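PDB 5LBD: copper-transporting ATPase PAA1, chloroplastic, which uses ATP hydrolysis to move monovalent copper across the plastid envelope into the stroma, the present chain being its nucleotide-binding N-domain. Local coordinates for residues Q58-E63 and I78-R83; V84-L89 and V116-D121. The protein carries 2 engineered substitutions. All blocks are in the same frame, centred on the assembly; numbering follows the deposited sequence.

Contact 1: residues Q58-E63 and I78-R83; sequences QTMKAE and IVNNKR
Ala62 and Glu63 meet Ile78 where the loop 58-63 runs past the tip of a beta hairpin, whose strands 74-79 and 82-87 are joined by a type I' turn. Positive phi angles at Asn80 and Asn81, and backbone bonds exchanged both ways between Val79 and Lys82, identify the turn.

The tight part is centred on one carbonyl. Glu63 N donates to Ile78 O over 2.7 Å, fairly straight at the hydrogen (159°), and Ala62 CA brings a weaker C-H contact to within 3.1 Å of Ile78 O. The extended chain of Glu63 passes Ile78 closely, its carboxyl carbon CD 3.4 Å from Ile78 CG2. Thr66 OG1 is hydrogen-bonded to both Glu63 O and Ile78 N, linking the two segments at this corner. Val79 turns CG1 anti to its backbone N (chi1 -178°), and Met60 CB lies 3.9 Å from Val79 CG1. Leu32 of helix 26-37 touches both side chains, so this part of the contact faces the helix.

The solvent side, at the exposed Asn80 and Asn81, is looser and more polar. Glu63 OE1 only approaches Asn81 ND2, at 3.5 Å, with carboxylate and amide planes 89° apart. Met60, a selenomethionine deposited in two conformers, brings CG in the one described to 3.5 Å from Asn80 ND2, the side chains crossing at about a right angle. The turn also has an internal tie: Lys82 curls its chain back until NZ donates to Asn80 O over 2.9 Å, tilted out of that carbonyl's plane.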
# COMPACT_ATOMS: atom_id res chain seq x y z
N GLN A 58 7.06 -8.59 14.73
CA GLN A 58 8.27 -7.83 14.42
C GLN A 58 7.98 -6.85 13.29
O GLN A 58 7.84 -7.23 12.12
CB GLN A 58 9.43 -8.76 14.02
CG GLN A 58 9.82 -9.80 15.09
CD GLN A 58 9.08 -11.14 14.95
OE1 GLN A 58 7.88 -11.17 14.73
NE2 GLN A 58 9.81 -12.24 15.09
N THR A 59 7.88 -5.57 13.63
CA THR A 59 7.47 -4.58 12.66
C THR A 59 8.47 -4.50 11.51
O THR A 59 9.67 -4.35 11.72
CB THR A 59 7.36 -3.20 13.33
OG1 THR A 59 8.66 -2.74 13.71
CG2 THR A 59 6.46 -3.27 14.57
N MSE A 60 7.95 -4.65 10.29
CA MSE A 60 8.70 -4.34 9.08
C MSE A 60 8.90 -2.85 9.01
O MSE A 60 7.97 -2.09 9.30
CB MSE A 60 7.95 -4.78 7.84
CG MSE A 60 7.43 -6.20 7.86
SE MSE A 60 6.27 -6.41 6.32
CE MSE A 60 5.71 -8.27 6.55
N LYS A 61 10.09 -2.41 8.61
CA LYS A 61 10.36 -0.99 8.47
C LYS A 61 10.92 -0.69 7.09
O LYS A 61 11.63 -1.49 6.48
CB LYS A 61 11.35 -0.51 9.55
CG LYS A 61 10.68 0.16 10.75
CD LYS A 61 11.69 0.74 11.75
CE LYS A 61 12.26 -0.34 12.68
NZ LYS A 61 12.88 0.21 13.95
N ALA A 62 10.58 0.50 6.61
CA ALA A 62 11.21 1.04 5.43
C ALA A 62 12.69 1.29 5.70
O ALA A 62 13.09 1.67 6.80
CB ALA A 62 10.52 2.34 5.01
N GLU A 63 13.49 1.10 4.67
CA GLU A 63 14.92 1.42 4.79
C GLU A 63 15.08 2.92 4.95
O GLU A 63 14.45 3.69 4.30
CB GLU A 63 15.79 0.91 3.62
CG GLU A 63 15.81 -0.58 3.46
CD GLU A 63 16.73 -1.06 2.30
OE1 GLU A 63 16.95 -2.28 2.19
OE2 GLU A 63 17.18 -0.20 1.51
N ILE A 78 11.60 1.18 0.29
CA ILE A 78 12.10 -0.18 0.33
C ILE A 78 11.73 -0.76 1.68
O ILE A 78 12.11 -0.22 2.71
CB ILE A 78 13.61 -0.24 0.10
CG1 ILE A 78 13.97 0.44 -1.22
CG2 ILE A 78 14.13 -1.68 0.13
CD1 ILE A 78 13.38 -0.21 -2.42
N VAL A 79 11.02 -1.88 1.66
CA VAL A 79 10.63 -2.56 2.88
C VAL A 79 11.14 -3.98 2.78
O VAL A 79 10.76 -4.70 1.85
CB VAL A 79 9.12 -2.52 3.08
CG1 VAL A 79 8.72 -3.19 4.39
CG2 VAL A 79 8.63 -1.12 3.05
N ASN A 80 12.00 -4.37 3.72
CA ASN A 80 12.62 -5.69 3.71
C ASN A 80 13.03 -6.08 2.30
O ASN A 80 12.66 -7.13 1.78
CB ASN A 80 11.67 -6.73 4.32
CG ASN A 80 11.45 -6.51 5.82
OD1 ASN A 80 12.19 -5.77 6.48
ND2 ASN A 80 10.43 -7.18 6.37
N ASN A 81 13.81 -5.20 1.67
CA ASN A 81 14.43 -5.44 0.38
C ASN A 81 13.44 -5.49 -0.78
O ASN A 81 13.79 -5.95 -1.87
CB ASN A 81 15.26 -6.71 0.39
CG ASN A 81 16.48 -6.59 1.25
OD1 ASN A 81 16.71 -7.40 2.15
ND2 ASN A 81 17.28 -5.57 0.99
N LYS A 82 12.22 -5.01 -0.58
CA LYS A 82 11.24 -4.96 -1.65
C LYS A 82 10.86 -3.52 -1.94
O LYS A 82 10.71 -2.73 -1.01
CB LYS A 82 9.98 -5.77 -1.29
CG LYS A 82 10.24 -7.24 -1.16
CD LYS A 82 9.04 -7.94 -0.55
CE LYS A 82 9.03 -7.81 0.97
NZ LYS A 82 10.18 -8.53 1.58
N ARG A 83 10.64 -3.19 -3.22
CA ARG A 83 10.12 -1.87 -3.59
C ARG A 83 8.61 -1.89 -3.45
O ARG A 83 7.91 -2.49 -4.27
CB ARG A 83 10.51 -1.51 -5.02
CG ARG A 83 11.97 -1.71 -5.35
CD ARG A 83 12.35 -1.19 -6.77
NE ARG A 83 11.71 -1.92 -7.88
CZ ARG A 83 10.55 -1.58 -8.43
NH1 ARG A 83 9.88 -0.49 -8.01
NH2 ARG A 83 10.05 -2.32 -9.42

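Contact 2: residues V84-L89 and V116-D121; sequences VTVGTL and VYIGVD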
# COMPACT_ATOMS: atom_id res chain seq x y z
N VAL A 84 8.09 -1.20 -2.44
CA VAL A 84 6.68 -1.25 -2.09
C VAL A 84 6.08 0.10 -2.46
O VAL A 84 6.53 1.13 -1.96
CB VAL A 84 6.44 -1.57 -0.61
CG1 VAL A 84 4.96 -1.53 -0.30
CG2 VAL A 84 7.00 -2.92 -0.27
N THR A 85 5.08 0.10 -3.34
CA THR A 85 4.41 1.32 -3.77
C THR A 85 3.00 1.33 -3.21
O THR A 85 2.34 0.30 -3.11
CB THR A 85 4.34 1.43 -5.28
OG1 THR A 85 3.76 0.23 -5.81
CG2 THR A 85 5.72 1.62 -5.84
N VAL A 86 2.52 2.52 -2.89
CA VAL A 86 1.19 2.76 -2.37
C VAL A 86 0.64 3.97 -3.09
O VAL A 86 1.16 5.08 -2.91
CB VAL A 86 1.19 3.01 -0.86
CG1 VAL A 86 -0.18 3.17 -0.39
CG2 VAL A 86 1.91 1.88 -0.11
N GLY A 87 -0.38 3.79 -3.92
CA GLY A 87 -0.92 4.94 -4.62
C GLY A 87 -1.89 4.59 -5.71
O GLY A 87 -2.58 3.57 -5.64
N THR A 88 -2.00 5.50 -6.68
CA THR A 88 -2.91 5.25 -7.78
C THR A 88 -2.45 4.06 -8.61
O THR A 88 -1.29 3.65 -8.58
CB THR A 88 -2.99 6.46 -8.73
OG1 THR A 88 -1.71 6.65 -9.33
CG2 THR A 88 -3.40 7.71 -8.01
N LEU A 89 -3.37 3.55 -9.42
CA LEU A 89 -3.02 2.49 -10.35
C LEU A 89 -1.91 2.94 -11.30
O LEU A 89 -0.97 2.18 -11.57
CB LEU A 89 -4.26 2.06 -11.11
CG LEU A 89 -4.07 0.92 -12.12
CD1 LEU A 89 -3.54 -0.32 -11.39
CD2 LEU A 89 -5.33 0.61 -12.86
N VAL A 116 -6.64 2.64 -2.87
CA VAL A 116 -5.22 2.70 -3.22
C VAL A 116 -4.77 1.33 -3.71
O VAL A 116 -5.34 0.29 -3.34
CB VAL A 116 -4.35 3.20 -2.05
CG1 VAL A 116 -4.92 4.50 -1.51
CG2 VAL A 116 -4.27 2.17 -0.95
N TYR A 117 -3.78 1.34 -4.58
CA TYR A 117 -3.16 0.14 -5.10
C TYR A 117 -1.80 -0.04 -4.45
O TYR A 117 -1.12 0.93 -4.12
CB TYR A 117 -3.03 0.21 -6.62
CG TYR A 117 -4.38 0.14 -7.34
CD1 TYR A 117 -5.16 1.24 -7.47
CD2 TYR A 117 -4.88 -1.08 -7.78
CE1 TYR A 117 -6.42 1.19 -8.09
CE2 TYR A 117 -6.12 -1.14 -8.42
CZ TYR A 117 -6.88 0.01 -8.55
OH TYR A 117 -8.11 -0.00 -9.15
N ILE A 118 -1.41 -1.29 -4.32
CA ILE A 118 -0.16 -1.69 -3.70
C ILE A 118 0.64 -2.48 -4.72
O ILE A 118 0.18 -3.51 -5.23
CB ILE A 118 -0.39 -2.54 -2.45
CG1 ILE A 118 -1.40 -1.88 -1.51
CG2 ILE A 118 0.93 -2.78 -1.77
CD1 ILE A 118 -1.04 -0.50 -1.09
N GLY A 119 1.85 -2.00 -5.01
CA GLY A 119 2.80 -2.77 -5.79
C GLY A 119 3.92 -3.28 -4.89
O GLY A 119 4.33 -2.60 -3.93
N VAL A 120 4.44 -4.45 -5.24
CA VAL A 120 5.59 -5.03 -4.57
C VAL A 120 6.53 -5.49 -5.67
O VAL A 120 6.20 -6.41 -6.43
CB VAL A 120 5.22 -6.19 -3.64
CG1 VAL A 120 6.45 -6.66 -2.93
CG2 VAL A 120 4.23 -5.71 -2.62
N ASP A 121 7.66 -4.80 -5.81
CA ASP A 121 8.57 -5.01 -6.94
C ASP A 121 7.77 -4.92 -8.25
O ASP A 121 7.17 -3.88 -8.52
CB ASP A 121 9.32 -6.34 -6.77
CG ASP A 121 10.36 -6.29 -5.63
OD1 ASP A 121 10.91 -5.19 -5.35
OD2 ASP A 121 10.64 -7.34 -5.01
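Thr85 and Gly119 form a hydrogen-bonded pair at the middle of an antiparallel ladder between neighbouring central strands of the N-domain sheet, the segment axes 4.6 Å apart. Thr85 N donates to Gly119 O at 2.9 Å, and Gly119 N returns a 3.0 Å bond to Thr85 O. Thr85 OG1, set between its own backbone N and carbonyl carbon (chi1 53°), adds a weak, bent second acceptor for Gly119 N; with no side chain at Gly119, this hydroxyl can sit over the opposite strand.

At the next hydrogen-bonded pair, Gly87 N donates to Tyr117 O at 3.0 Å and Tyr117 N to Gly87 O at 2.7 Å. The alternate residues bond outward: Val84 and Val86 to Ala77 and Ala75, Val116 and Ile118 to Ile128 and Ala125. Past the strand, Thr88 OG1 accepts from Trp91 N as the helix N-cap, and Leu89 CB lies over one face of the Tyr117 ring, 4.0 Å from its centroid.

Val86 CG1 packs 3.8 Å from Ile118 CD1 on the face covered by helix 26-37. With Thr85, Gly87, Tyr117 and Gly119 bonded across and the alternate residues outward, burying these strands would probably cost few hydrogen bonds.

Overall arrangement
Both contacts use strand 82-87, but at different depths. The centre of contact 2 lies about 5 Å from that of the chain, and its two interior strands pair by a regular ladder; the centre of contact 1 lies about 12 Å out, where an irregular loop meets the hairpin tip through a single cross-segment hydrogen bond and mixed polar packing. Between the segments 461 Å² is buried in contact 2, against 349 Å² in contact 1. Helix 26-37 links them, touching Met60 and Val79 in one and Val84, Val86 and Ile118 in the other. Val79 CB packs 4.0 Å from Val84 CG2, and a probable hydrogen bond, Asp121 N to Arg83 O at 2.8 Å, joins the contacts just past strand 115-120.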